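PDB 5J7O: major capsid protein from Faustovirus, which probably builds the outer protein shell of this large double-stranded DNA virus from trimers of double jelly-roll subunits. Local coordinates for residues K187-D199 against S314-I326. Residues are numbered along the deposited sequence; the frame is centred on the assembly and turned at random.
Sequences KRVKFEVNGNPLD and SIPYGQRFITVDI
Glu192 OE1 is approached by two groups. Lys190 NZ, from the same strand, forms a salt bridge with Glu192 OE1 at 3.2 Å. Thr323 OG1, from the facing strand, gives Glu192 OE1 a weak hydrogen bond at 3.4 Å. The lysine chain bends at chi3 (51°), which turns its amine back toward the carboxylate, and its CB lies alongside that of Thr323. Further along this face, Asp325 OD2 rests against the aliphatic part of Arg188, 3.4 Å from Arg188 CG. The guanidinium itself leads away, and Asp325 OD1 is hydrogen-bonded to Thr88 OG1.

Strands 188-193 and 320-326 run antiparallel. Lys190 with Thr323 and Glu192 with Phe321 are hydrogen-bonded pairs. The straightest bond runs from Glu192 N to Phe321 O (2.9 Å, 177° at the hydrogen).

The other face is largely apolar, Arg320 being the exception. Ile322 CD1 sits 3.7 Å from Phe191 CD1. The side chains of Ile315 and Phe191 approach from opposite directions, and Ile315 CD1 ends 3.8 Å from Phe191 CZ. Ile315 CG2 packs on Val193 CG2. Val193 CG2 also lies over one face of the Phe191 ring, toward its rim. Arg320 NH1 donates a hydrogen bond to Ile315 O at 3.0 Å, tying the 314-319 loop to the strand. Phe303 adds an edge-to-face ring contact to Phe191.

These are the two central strands of a four-stranded jelly-roll sheet. Strand 88-92 flanks 320-326, and strand 196-202 flanks 186-193 after the type I' turn from Val193 to Asn196.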
ATOM      1  N   LYS B 187     -18.602 -22.834  -4.607  1.00 40.48           N
ATOM      2  CA  LYS B 187     -17.899 -23.875  -5.348  1.00 42.42           C
ATOM      3  C   LYS B 187     -18.077 -23.689  -6.847  1.00 44.46           C
ATOM      4  O   LYS B 187     -17.100 -23.638  -7.601  1.00 45.23           O
ATOM      5  CB  LYS B 187     -18.400 -25.257  -4.927  1.00 43.55           C
ATOM      6  CG  LYS B 187     -17.926 -25.724  -3.569  1.00 46.70           C
ATOM      7  CD  LYS B 187     -18.425 -27.133  -3.296  1.00 49.46           C
ATOM      8  CE  LYS B 187     -18.076 -28.067  -4.446  1.00 51.63           C
ATOM      9  NZ  LYS B 187     -18.697 -29.411  -4.288  1.00 53.34           N
ATOM     10  N   ARG B 188     -19.326 -23.595  -7.297  1.00 45.55           N
ATOM     11  CA  ARG B 188     -19.644 -23.366  -8.697  1.00 47.14           C
ATOM     12  C   ARG B 188     -20.724 -22.298  -8.796  1.00 45.05           C
ATOM     13  O   ARG B 188     -21.584 -22.176  -7.919  1.00 45.65           O
ATOM     14  CB  ARG B 188     -20.114 -24.655  -9.394  1.00 52.18           C
ATOM     15  CG  ARG B 188     -19.330 -25.903  -9.002  1.00 57.21           C
ATOM     16  CD  ARG B 188     -19.516 -27.029 -10.005  1.00 61.25           C
ATOM     17  NE  ARG B 188     -18.668 -26.855 -11.182  1.00 64.69           N
ATOM     18  CZ  ARG B 188     -17.424 -27.316 -11.279  1.00 65.94           C
ATOM     19  NH1 ARG B 188     -16.879 -27.980 -10.268  1.00 66.62           N
ATOM     20  NH2 ARG B 188     -16.724 -27.112 -12.387  1.00 65.49           N
ATOM     21  N   VAL B 189     -20.660 -21.515  -9.870  1.00 43.30           N
ATOM     22  CA  VAL B 189     -21.634 -20.467 -10.159  1.00 43.36           C
ATOM     23  C   VAL B 189     -22.050 -20.623 -11.613  1.00 45.14           C
ATOM     24  O   VAL B 189     -21.202 -20.576 -12.511  1.00 45.95           O
ATOM     25  CB  VAL B 189     -21.067 -19.060  -9.904  1.00 41.93           C
ATOM     26  CG1 VAL B 189     -22.107 -18.003 -10.232  1.00 41.78           C
ATOM     27  CG2 VAL B 189     -20.600 -18.922  -8.462  1.00 41.17           C
ATOM     28  N   LYS B 190     -23.348 -20.804 -11.850  1.00 44.92           N
ATOM     29  CA  LYS B 190     -23.860 -21.155 -13.168  1.00 44.38           C
ATOM     30  C   LYS B 190     -24.849 -20.114 -13.671  1.00 42.72           C
ATOM     31  O   LYS B 190     -25.715 -19.650 -12.922  1.00 40.71           O
ATOM     32  CB  LYS B 190     -24.541 -22.530 -13.142  1.00 45.67           C
ATOM     33  CG  LYS B 190     -23.585 -23.709 -13.089  1.00 48.43           C
ATOM     34  CD  LYS B 190     -24.327 -24.997 -12.766  1.00 51.89           C
ATOM     35  CE  LYS B 190     -25.525 -25.196 -13.681  1.00 54.11           C
ATOM     36  NZ  LYS B 190     -26.323 -26.392 -13.294  1.00 55.02           N
ATOM     37  N   PHE B 191     -24.714 -19.757 -14.947  1.00 43.32           N
ATOM     38  CA  PHE B 191     -25.717 -18.996 -15.684  1.00 44.12           C
ATOM     39  C   PHE B 191     -26.358 -19.957 -16.677  1.00 47.22           C
ATOM     40  O   PHE B 191     -25.738 -20.328 -17.679  1.00 46.78           O
ATOM     41  CB  PHE B 191     -25.097 -17.793 -16.393  1.00 42.71           C
ATOM     42  CG  PHE B 191     -26.081 -16.994 -17.205  1.00 41.65           C
ATOM     43  CD1 PHE B 191     -27.394 -16.853 -16.787  1.00 41.45           C
ATOM     44  CD2 PHE B 191     -25.695 -16.396 -18.393  1.00 41.42           C
ATOM     45  CE1 PHE B 191     -28.301 -16.124 -17.534  1.00 41.88           C
ATOM     46  CE2 PHE B 191     -26.597 -15.667 -19.144  1.00 41.71           C
ATOM     47  CZ  PHE B 191     -27.902 -15.531 -18.714  1.00 42.30           C
ATOM     48  N   GLU B 192     -27.597 -20.352 -16.402  1.00 51.72           N
ATOM     49  CA  GLU B 192     -28.237 -21.478 -17.068  1.00 55.71           C
ATOM     50  C   GLU B 192     -29.380 -20.993 -17.950  1.00 57.97           C
ATOM     51  O   GLU B 192     -30.232 -20.220 -17.498  1.00 56.57           O
ATOM     52  CB  GLU B 192     -28.752 -22.476 -16.031  1.00 59.66           C
ATOM     53  CG  GLU B 192     -28.767 -23.920 -16.484  1.00 66.09           C
ATOM     54  CD  GLU B 192     -28.972 -24.876 -15.327  1.00 69.50           C
ATOM     55  OE1 GLU B 192     -28.737 -24.465 -14.169  1.00 70.83           O
ATOM     56  OE2 GLU B 192     -29.371 -26.033 -15.570  1.00 71.57           O
ATOM     57  N   VAL B 193     -29.394 -21.444 -19.204  1.00 60.57           N
ATOM     58  CA  VAL B 193     -30.451 -21.120 -20.157  1.00 64.10           C
ATOM     59  C   VAL B 193     -30.866 -22.400 -20.869  1.00 69.84           C
ATOM     60  O   VAL B 193     -30.017 -23.114 -21.414  1.00 71.71           O
ATOM     61  CB  VAL B 193     -30.005 -20.058 -21.182  1.00 61.35           C
ATOM     62  CG1 VAL B 193     -31.165 -19.687 -22.097  1.00 60.57           C
ATOM     63  CG2 VAL B 193     -29.461 -18.822 -20.481  1.00 60.34           C
ATOM     64  N   ASN B 194     -32.172 -22.688 -20.860  1.00 74.62           N
ATOM     65  CA  ASN B 194     -32.745 -23.859 -21.531  1.00 78.60           C
ATOM     66  C   ASN B 194     -32.169 -25.166 -20.996  1.00 78.84           C
ATOM     67  O   ASN B 194     -32.134 -26.176 -21.703  1.00 81.45           O
ATOM     68  CB  ASN B 194     -32.557 -23.785 -23.050  1.00 79.95           C
ATOM     69  CG  ASN B 194     -33.071 -22.492 -23.635  1.00 80.79           C
ATOM     70  OD1 ASN B 194     -33.798 -21.753 -22.978  1.00 82.12           O
ATOM     71  ND2 ASN B 194     -32.700 -22.213 -24.879  1.00 82.40           N
ATOM     72  N   GLY B 195     -31.719 -25.163 -19.741  1.00 74.58           N
ATOM     73  CA  GLY B 195     -31.071 -26.314 -19.157  1.00 72.87           C
ATOM     74  C   GLY B 195     -29.595 -26.440 -19.462  1.00 72.06           C
ATOM     75  O   GLY B 195     -28.901 -27.206 -18.784  1.00 73.14           O
ATOM     76  N   ASN B 196     -29.093 -25.717 -20.462  1.00 69.36           N
ATOM     77  CA  ASN B 196     -27.674 -25.746 -20.796  1.00 65.99           C
ATOM     78  C   ASN B 196     -26.917 -24.732 -19.948  1.00 59.47           C
ATOM     79  O   ASN B 196     -27.363 -23.586 -19.824  1.00 56.40           O
ATOM     80  CB  ASN B 196     -27.449 -25.430 -22.269  1.00 68.59           C
ATOM     81  CG  ASN B 196     -27.914 -26.542 -23.183  1.00 71.33           C
ATOM     82  OD1 ASN B 196     -27.931 -27.711 -22.801  1.00 73.11           O
ATOM     83  ND2 ASN B 196     -28.289 -26.183 -24.406  1.00 71.17           N
ATOM     84  N   PRO B 197     -25.794 -25.112 -19.345  1.00 57.44           N
ATOM     85  CA  PRO B 197     -24.904 -24.103 -18.760  1.00 56.03           C
ATOM     86  C   PRO B 197     -24.366 -23.165 -19.829  1.00 54.25           C
ATOM     87  O   PRO B 197     -23.578 -23.579 -20.684  1.00 54.02           O
ATOM     88  CB  PRO B 197     -23.786 -24.939 -18.125  1.00 56.16           C
ATOM     89  CG  PRO B 197     -24.405 -26.275 -17.884  1.00 57.34           C
ATOM     90  CD  PRO B 197     -25.365 -26.483 -19.020  1.00 57.85           C
ATOM     91  N   LEU B 198     -24.800 -21.904 -19.805  1.00 52.53           N
ATOM     92  CA  LEU B 198     -24.290 -20.940 -20.772  1.00 51.42           C
ATOM     93  C   LEU B 198     -22.899 -20.459 -20.381  1.00 49.43           C
ATOM     94  O   LEU B 198     -22.052 -20.225 -21.250  1.00 50.33           O
ATOM     95  CB  LEU B 198     -25.261 -19.766 -20.906  1.00 51.62           C
ATOM     96  CG  LEU B 198     -25.107 -18.860 -22.131  1.00 51.88           C
ATOM     97  CD1 LEU B 198     -26.445 -18.254 -22.521  1.00 51.56           C
ATOM     98  CD2 LEU B 198     -24.093 -17.760 -21.878  1.00 53.20           C
ATOM     99  N   ASP B 199     -22.648 -20.308 -19.082  1.00 46.04           N
ATOM    100  CA  ASP B 199     -21.322 -19.974 -18.584  1.00 43.98           C
ATOM    101  C   ASP B 199     -21.260 -20.330 -17.108  1.00 42.77           C
ATOM    102  O   ASP B 199     -22.268 -20.266 -16.398  1.00 43.00           O
ATOM    103  CB  ASP B 199     -20.986 -18.493 -18.792  1.00 43.26           C
ATOM    104  CG  ASP B 199     -19.529 -18.185 -18.505  1.00 42.66           C
ATOM    105  OD1 ASP B 199     -18.687 -19.090 -18.683  1.00 42.02           O
ATOM    106  OD2 ASP B 199     -19.225 -17.043 -18.100  1.00 42.51           O
ATOM    107  N   SER B 314     -34.107 -11.678 -25.506  1.00 51.18           N
ATOM    108  CA  SER B 314     -33.248 -12.642 -26.186  1.00 51.81           C
ATOM    109  C   SER B 314     -32.971 -13.886 -25.350  1.00 52.71           C
ATOM    110  O   SER B 314     -32.671 -14.942 -25.919  1.00 52.00           O
ATOM    111  CB  SER B 314     -31.927 -11.985 -26.588  1.00 51.83           C
ATOM    112  OG  SER B 314     -31.160 -11.633 -25.452  1.00 53.19           O
ATOM    113  N   ILE B 315     -33.043 -13.788 -24.030  1.00 55.90           N
ATOM    114  CA  ILE B 315     -33.010 -14.942 -23.146  1.00 58.44           C
ATOM    115  C   ILE B 315     -34.317 -14.968 -22.362  1.00 62.61           C
ATOM    116  O   ILE B 315     -34.457 -14.290 -21.343  1.00 62.96           O
ATOM    117  CB  ILE B 315     -31.788 -14.911 -22.210  1.00 57.34           C
ATOM    118  CG1 ILE B 315     -30.501 -15.001 -23.035  1.00 54.55           C
ATOM    119  CG2 ILE B 315     -31.850 -16.058 -21.209  1.00 58.11           C
ATOM    120  CD1 ILE B 315     -29.262 -15.313 -22.225  1.00 52.52           C
ATOM    121  N   PRO B 316     -35.308 -15.727 -22.830  1.00 67.79           N
ATOM    122  CA  PRO B 316     -36.660 -15.630 -22.267  1.00 68.01           C
ATOM    123  C   PRO B 316     -36.731 -15.951 -20.782  1.00 67.65           C
ATOM    124  O   PRO B 316     -35.905 -16.684 -20.231  1.00 67.43           O
ATOM    125  CB  PRO B 316     -37.452 -16.652 -23.089  1.00 69.45           C
ATOM    126  CG  PRO B 316     -36.745 -16.691 -24.396  1.00 71.15           C
ATOM    127  CD  PRO B 316     -35.286 -16.481 -24.095  1.00 70.78           C
ATOM    128  N   TYR B 317     -37.751 -15.386 -20.143  1.00 67.25           N
ATOM    129  CA  TYR B 317     -38.035 -15.627 -18.736  1.00 67.53           C
ATOM    130  C   TYR B 317     -38.617 -17.023 -18.542  1.00 69.37           C
ATOM    131  O   TYR B 317     -39.300 -17.564 -19.415  1.00 65.95           O
ATOM    132  CB  TYR B 317     -39.003 -14.556 -18.224  1.00 67.88           C
ATOM    133  CG  TYR B 317     -39.448 -14.693 -16.785  1.00 69.30           C
ATOM    134  CD1 TYR B 317     -38.526 -14.815 -15.755  1.00 68.55           C
ATOM    135  CD2 TYR B 317     -40.798 -14.656 -16.456  1.00 70.99           C
ATOM    136  CE1 TYR B 317     -38.938 -14.924 -14.438  1.00 69.29           C
ATOM    137  CE2 TYR B 317     -41.218 -14.763 -15.145  1.00 71.98           C
ATOM    138  CZ  TYR B 317     -40.284 -14.896 -14.141  1.00 71.13           C
ATOM    139  OH  TYR B 317     -40.700 -15.003 -12.833  1.00 71.66           O
ATOM    140  N   GLY B 318     -38.332 -17.613 -17.381  1.00 73.60           N
ATOM    141  CA  GLY B 318     -38.768 -18.958 -17.075  1.00 78.54           C
ATOM    142  C   GLY B 318     -37.790 -20.047 -17.458  1.00 77.93           C
ATOM    143  O   GLY B 318     -37.965 -21.195 -17.029  1.00 80.96           O
ATOM    144  N   GLN B 319     -36.769 -19.727 -18.255  1.00 74.03           N
ATOM    145  CA  GLN B 319     -35.738 -20.681 -18.644  1.00 78.80           C
ATOM    146  C   GLN B 319     -34.342 -20.143 -18.352  1.00 73.08           C
ATOM    147  O   GLN B 319     -33.356 -20.670 -18.877  1.00 73.54           O
ATOM    148  CB  GLN B 319     -35.873 -21.037 -20.126  1.00 86.18           C
ATOM    149  CG  GLN B 319     -36.334 -19.872 -20.987  1.00 91.61           C
ATOM    150  CD  GLN B 319     -36.140 -20.123 -22.466  1.00 95.98           C
ATOM    151  OE1 GLN B 319     -35.352 -19.444 -23.124  1.00 97.99           O
ATOM    152  NE2 GLN B 319     -36.869 -21.094 -23.004  1.00 97.57           N
ATOM    153  N   ARG B 320     -34.243 -19.102 -17.528  1.00 64.06           N
ATOM    154  CA  ARG B 320     -32.978 -18.468 -17.185  1.00 57.18           C
ATOM    155  C   ARG B 320     -32.796 -18.512 -15.674  1.00 53.12           C
ATOM    156  O   ARG B 320     -33.702 -18.131 -14.924  1.00 52.90           O
ATOM    157  CB  ARG B 320     -32.937 -17.025 -17.699  1.00 55.93           C
ATOM    158  CG  ARG B 320     -34.132 -16.180 -17.280  1.00 55.36           C
ATOM    159  CD  ARG B 320     -34.191 -14.865 -18.038  1.00 55.12           C
ATOM    160  NE  ARG B 320     -35.044 -13.891 -17.364  1.00 55.02           N
ATOM    161  CZ  ARG B 320     -35.402 -12.723 -17.886  1.00 55.39           C
ATOM    162  NH1 ARG B 320     -34.989 -12.384 -19.100  1.00 55.11           N
ATOM    163  NH2 ARG B 320     -36.177 -11.896 -17.198  1.00 55.58           N
ATOM    164  N   PHE B 321     -31.634 -18.984 -15.229  1.00 49.62           N
ATOM    165  CA  PHE B 321     -31.403 -19.182 -13.806  1.00 45.33           C
ATOM    166  C   PHE B 321     -29.954 -18.879 -13.463  1.00 43.15           C
ATOM    167  O   PHE B 321     -29.061 -18.978 -14.310  1.00 43.97           O
ATOM    168  CB  PHE B 321     -31.733 -20.614 -13.369  1.00 43.94           C
ATOM    169  CG  PHE B 321     -33.150 -21.023 -13.637  1.00 46.02           C
ATOM    170  CD1 PHE B 321     -34.145 -20.767 -12.709  1.00 46.68           C
ATOM    171  CD2 PHE B 321     -33.487 -21.673 -14.813  1.00 47.14           C
ATOM    172  CE1 PHE B 321     -35.451 -21.148 -12.951  1.00 47.82           C
ATOM    173  CE2 PHE B 321     -34.790 -22.054 -15.061  1.00 48.10           C
ATOM    174  CZ  PHE B 321     -35.773 -21.792 -14.129  1.00 48.40           C
ATOM    175  N   ILE B 322     -29.734 -18.509 -12.204  1.00 41.50           N
ATOM    176  CA  ILE B 322     -28.404 -18.430 -11.613  1.00 40.06           C
ATOM    177  C   ILE B 322     -28.331 -19.507 -10.540  1.00 41.71           C
ATOM    178  O   ILE B 322     -29.042 -19.441  -9.529  1.00 43.69           O
ATOM    179  CB  ILE B 322     -28.110 -17.041 -11.030  1.00 37.16           C
ATOM    180  CG1 ILE B 322     -28.003 -16.004 -12.148  1.00 34.15           C
ATOM    181  CG2 ILE B 322     -26.829 -17.074 -10.209  1.00 37.41           C
ATOM    182  CD1 ILE B 322     -26.893 -16.287 -13.141  1.00 33.34           C
ATOM    183  N   THR B 323     -27.486 -20.508 -10.764  1.00 41.79           N
ATOM    184  CA  THR B 323     -27.319 -21.628  -9.848  1.00 40.34           C
ATOM    185  C   THR B 323     -25.977 -21.498  -9.142  1.00 39.49           C
ATOM    186  O   THR B 323     -24.958 -21.219  -9.782  1.00 39.96           O
ATOM    187  CB  THR B 323     -27.409 -22.961 -10.596  1.00 39.61           C
ATOM    188  OG1 THR B 323     -28.764 -23.192 -11.001  1.00 41.18           O
ATOM    189  CG2 THR B 323     -26.938 -24.110  -9.718  1.00 39.73           C
ATOM    190  N   VAL B 324     -25.980 -21.689  -7.824  1.00 39.75           N
ATOM    191  CA  VAL B 324     -24.786 -21.528  -7.002  1.00 40.13           C
ATOM    192  C   VAL B 324     -24.633 -22.760  -6.120  1.00 41.03           C
ATOM    193  O   VAL B 324     -25.544 -23.095  -5.353  1.00 40.37           O
ATOM    194  CB  VAL B 324     -24.847 -20.257  -6.139  1.00 38.22           C
ATOM    195  CG1 VAL B 324     -23.587 -20.131  -5.308  1.00 38.36           C
ATOM    196  CG2 VAL B 324     -25.040 -19.022  -7.009  1.00 37.04           C
ATOM    197  N   ASP B 325     -23.487 -23.429  -6.227  1.00 41.56           N
ATOM    198  CA  ASP B 325     -23.129 -24.508  -5.317  1.00 43.98           C
ATOM    199  C   ASP B 325     -22.374 -23.924  -4.129  1.00 43.78           C
ATOM    200  O   ASP B 325     -21.457 -23.116  -4.305  1.00 45.20           O
ATOM    201  CB  ASP B 325     -22.277 -25.562  -6.023  1.00 47.70           C
ATOM    202  CG  ASP B 325     -23.043 -26.305  -7.101  1.00 53.06           C
ATOM    203  OD1 ASP B 325     -24.292 -26.277  -7.075  1.00 54.78           O
ATOM    204  OD2 ASP B 325     -22.396 -26.925  -7.971  1.00 55.26           O
ATOM    205  N   ILE B 326     -22.762 -24.332  -2.923  1.00 42.31           N
ATOM    206  CA  ILE B 326     -22.229 -23.772  -1.687  1.00 42.30           C
ATOM    207  C   ILE B 326     -21.274 -24.780  -1.061  1.00 41.85           C
ATOM    208  O   ILE B 326     -21.593 -25.971  -0.961  1.00 42.35           O
ATOM    209  CB  ILE B 326     -23.356 -23.391  -0.712  1.00 43.38           C
ATOM    210  CG1 ILE B 326     -24.278 -22.356  -1.357  1.00 42.30           C
ATOM    211  CG2 ILE B 326     -22.781 -22.846   0.585  1.00 43.59           C
ATOM    212  CD1 ILE B 326     -23.573 -21.076  -1.755  1.00 40.97           C
TER